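Putative alpha-galactosidase/melibiase (Bacteroides fragilis, PDB 4OGZ) probably hydrolyses terminal, non-reducing alpha-D-galactose residues from alpha-D-galactosides, as a glycosyl hydrolase of family 27. Local coordinates at residues K76-A80 with L81-T85; V427-N430 with V431-E435. All coordinates share one frame; numbering follows the deposited sequence.

Contact 1: K76-A80 with L81-T85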
# COMPACT_ATOMS: atom_id res chain seq x y z
N LYS A 76 19.47 -2.77 -15.17
CA LYS A 76 19.17 -3.40 -16.42
C LYS A 76 18.64 -4.80 -16.13
O LYS A 76 19.17 -5.49 -15.27
CB LYS A 76 20.43 -3.44 -17.28
CG LYS A 76 20.17 -3.76 -18.74
CD LYS A 76 21.30 -3.32 -19.67
CE LYS A 76 20.78 -3.29 -21.11
NZ LYS A 76 21.84 -3.07 -22.13
N ALA A 77 17.58 -5.18 -16.82
CA ALA A 77 17.07 -6.54 -16.78
C ALA A 77 17.09 -7.12 -18.18
O ALA A 77 16.71 -6.45 -19.15
CB ALA A 77 15.65 -6.56 -16.22
N GLU A 78 17.52 -8.37 -18.29
CA GLU A 78 17.66 -8.99 -19.62
C GLU A 78 17.05 -10.36 -19.63
O GLU A 78 17.11 -11.08 -18.63
CB GLU A 78 19.16 -9.04 -20.04
CG GLU A 78 19.97 -7.81 -19.62
CD GLU A 78 21.36 -7.73 -20.23
OE1 GLU A 78 22.15 -8.67 -20.00
OE2 GLU A 78 21.68 -6.71 -20.90
N ASN A 79 16.42 -10.71 -20.75
CA ASN A 79 15.99 -12.08 -20.99
C ASN A 79 16.22 -12.47 -22.46
O ASN A 79 16.80 -11.70 -23.21
CB ASN A 79 14.52 -12.32 -20.52
CG ASN A 79 13.49 -11.51 -21.31
OD1 ASN A 79 13.77 -10.98 -22.39
ND2 ASN A 79 12.28 -11.45 -20.78
N ALA A 80 15.73 -13.64 -22.87
CA ALA A 80 15.89 -14.10 -24.25
C ALA A 80 15.23 -13.20 -25.30
O ALA A 80 15.56 -13.30 -26.47
CB ALA A 80 15.35 -15.52 -24.39
N LEU A 81 14.34 -12.31 -24.90
CA LEU A 81 13.65 -11.46 -25.86
C LEU A 81 14.17 -10.03 -25.90
O LEU A 81 13.88 -9.31 -26.84
CB LEU A 81 12.16 -11.45 -25.57
CG LEU A 81 11.46 -12.82 -25.48
CD1 LEU A 81 9.99 -12.65 -25.16
CD2 LEU A 81 11.64 -13.63 -26.76
N GLY A 82 14.94 -9.63 -24.90
CA GLY A 82 15.52 -8.30 -24.90
C GLY A 82 15.89 -7.80 -23.53
O GLY A 82 16.11 -8.58 -22.59
N THR A 83 15.94 -6.47 -23.41
CA THR A 83 16.40 -5.79 -22.22
C THR A 83 15.60 -4.50 -21.90
O THR A 83 14.94 -3.91 -22.76
CB THR A 83 17.88 -5.37 -22.35
OG1 THR A 83 17.95 -4.19 -23.13
CG2 THR A 83 18.72 -6.46 -23.03
N ASP A 84 15.62 -4.10 -20.63
CA ASP A 84 15.05 -2.83 -20.18
C ASP A 84 16.03 -2.20 -19.25
O ASP A 84 16.69 -2.89 -18.46
CB ASP A 84 13.71 -3.02 -19.45
CG ASP A 84 13.01 -1.71 -19.17
OD1 ASP A 84 13.17 -0.78 -20.00
OD2 ASP A 84 12.33 -1.57 -18.12
N THR A 85 16.12 -0.88 -19.31
CA THR A 85 17.10 -0.12 -18.53
C THR A 85 16.32 0.96 -17.85
O THR A 85 15.49 1.58 -18.46
CB THR A 85 18.20 0.47 -19.42
OG1 THR A 85 18.91 -0.59 -20.03
CG2 THR A 85 19.18 1.37 -18.62
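Asn79 OD1 is gripped by two backbone N-H groups of the turn. Leu81 N donates to Asn79 OD1 at 2.9 Å, from well above the amide carbonyl plane. Gly82 N adds a weak bond to Asn79 OD1 at 3.1 Å. The Asn79 side chain is turned back over its own backbone (chi1 64°), which brings OD1 to these donors. The bond to Leu81 N makes an Asx turn. Asn79 ND2 donates to the carbonyls of Glu38 and Gly11, so both ends of the amide are bonded. The Asx turn sits on a type I beta turn from Asn79 to Gly82, which closes a beta hairpin of the Ig-like domain. Asn79 N donates a straight bond to Gly82 O at 2.8 Å. Further along, Ala77 and Asp84 form a hydrogen-bonded antiparallel pair. On the sheet face of Lys76, Glu78, Thr83 and Thr85, the extended Lys76 chain runs across both threonines. Its CE lies 3.5 Å from Thr85 OG1. Glu78 lies alongside Thr83, with OE2 3.7 Å from Thr83 CG2. On the other face, Ala77 packs on Trp43 and Pro13, while Asp84 OD2 accepts from Ile15 N.

Contact 2: V427-N430 with V431-E435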
# COMPACT_ATOMS: atom_id res chain seq x y z
N VAL A 427 -20.55 12.44 -18.11
CA VAL A 427 -19.65 13.42 -17.52
C VAL A 427 -18.91 14.14 -18.64
O VAL A 427 -18.16 13.50 -19.38
CB VAL A 427 -18.61 12.77 -16.59
CG1 VAL A 427 -17.68 13.83 -16.00
CG2 VAL A 427 -19.29 11.97 -15.50
N GLU A 428 -19.12 15.45 -18.80
CA GLU A 428 -18.46 16.14 -19.89
C GLU A 428 -17.04 16.44 -19.47
O GLU A 428 -16.79 16.85 -18.34
CB GLU A 428 -19.16 17.42 -20.30
CG GLU A 428 -18.90 17.70 -21.78
CD GLU A 428 -19.03 19.15 -22.16
OE1 GLU A 428 -20.16 19.69 -22.07
OE2 GLU A 428 -18.01 19.74 -22.58
N LEU A 429 -16.10 16.17 -20.37
CA LEU A 429 -14.70 16.41 -20.12
C LEU A 429 -14.22 17.35 -21.19
O LEU A 429 -14.44 17.10 -22.37
CB LEU A 429 -13.95 15.10 -20.17
CG LEU A 429 -12.70 14.91 -19.35
CD1 LEU A 429 -12.93 15.39 -17.92
CD2 LEU A 429 -12.30 13.44 -19.38
N ASN A 430 -13.63 18.47 -20.77
CA ASN A 430 -13.16 19.48 -21.69
C ASN A 430 -12.00 20.17 -21.01
O ASN A 430 -11.67 19.83 -19.87
CB ASN A 430 -14.28 20.45 -22.11
CG ASN A 430 -14.90 21.20 -20.94
OD1 ASN A 430 -14.23 21.90 -20.18
ND2 ASN A 430 -16.21 21.10 -20.82
N VAL A 431 -11.38 21.15 -21.67
CA VAL A 431 -10.17 21.73 -21.12
C VAL A 431 -10.42 22.66 -19.95
O VAL A 431 -9.48 23.14 -19.33
CB VAL A 431 -9.31 22.48 -22.20
CG1 VAL A 431 -8.92 21.49 -23.29
CG2 VAL A 431 -10.02 23.68 -22.77
N LYS A 432 -11.69 22.94 -19.65
CA LYS A 432 -12.06 23.70 -18.44
C LYS A 432 -12.65 22.85 -17.30
O LYS A 432 -13.11 23.37 -16.32
CB LYS A 432 -13.00 24.80 -18.85
CG LYS A 432 -12.25 25.87 -19.63
CD LYS A 432 -13.07 27.13 -19.82
CE LYS A 432 -12.31 28.08 -20.70
NZ LYS A 432 -13.07 29.34 -20.87
N THR A 433 -12.60 21.54 -17.43
CA THR A 433 -13.10 20.68 -16.38
C THR A 433 -12.27 20.85 -15.10
O THR A 433 -12.85 20.97 -14.01
CB THR A 433 -13.16 19.23 -16.84
OG1 THR A 433 -13.97 19.13 -18.01
CG2 THR A 433 -13.75 18.33 -15.74
N VAL A 434 -10.93 20.86 -15.26
CA VAL A 434 -10.00 21.13 -14.16
C VAL A 434 -8.87 22.01 -14.65
O VAL A 434 -8.59 22.04 -15.84
CB VAL A 434 -9.42 19.85 -13.51
CG1 VAL A 434 -10.54 18.96 -12.97
CG2 VAL A 434 -8.54 19.07 -14.49
N GLU A 435 -8.24 22.70 -13.73
CA GLU A 435 -7.13 23.61 -14.05
C GLU A 435 -6.00 22.84 -14.76
O GLU A 435 -5.56 21.77 -14.30
CB GLU A 435 -6.59 24.29 -12.79
CG GLU A 435 -7.32 25.57 -12.42
CD GLU A 435 -7.07 26.03 -10.99
OE1 GLU A 435 -7.41 25.29 -10.03
OE2 GLU A 435 -6.59 27.19 -10.83
O HOH W 1 -16.55 19.75 -17.05
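Asn430 and Thr433 bond to each other in both directions. Asn430 N donates to Thr433 OG1 at 2.9 Å. Thr433 N donates back to Asn430 O at 3.1 Å, from above the carbonyl plane. This second bond closes a type I beta turn from Asn430 to Thr433. Lys432 N meets Asn430 OD1 at 2.8 Å, in the amide carbonyl plane, and so forms an Asx turn within the beta turn. Asn430 OD1 thus takes the N-H of Lys432 inside the turn, and Thr433 OG1 takes that of Asn430 at its entry.

Asn430 carries its amide between its own N and carbonyl carbon (chi1 60°), which swings OD1 over the turn. The amide is held at both ends, by Lys432 N at OD1 and by Glu428 at ND2. Asn430 ND2 donates to Glu428 OE2 at 2.9 Å; the oxygen lies in the amide plane, but is met from above the carboxylate plane. Thr433 OG1 also bonds to a water, 2.8 Å away, which donates to Glu428 O and so bridges the strand end to the turn.

Beside the polar network, Leu429 CD1 reaches Thr433 CG2 at 3.8 Å, the two side chains crossing at about a right angle. Leu429 also packs on Trp458 and Val460 of strand 458-462, the antiparallel partner of strand 425-429 in the C-terminal beta sandwich. Thr433 rests on Val403 and Ile396, and Val434 on Val405 and Ala395, so the chain leaves the turn against strands 401-407 and 393-397.

From the N terminus, the chain first builds the Ig-like domain. Contact 1 closes the tight loop between strands 69-79 and 82-92, neighbours in a mixed sheet of that domain. The chain then passes through the parallel eight-stranded barrel and enters the C-terminal beta sandwich. There contact 2 turns the chain at the end of strand 425-429, on the way to strand 442-444. The two contacts follow in series and neither encloses nor crosses the other. The centres of contact 1 and contact 2 are about 40 Å apart. Their nearest atoms are about 29 Å apart. Both are surface turns, one in each of the domains that flank the barrel along the chain.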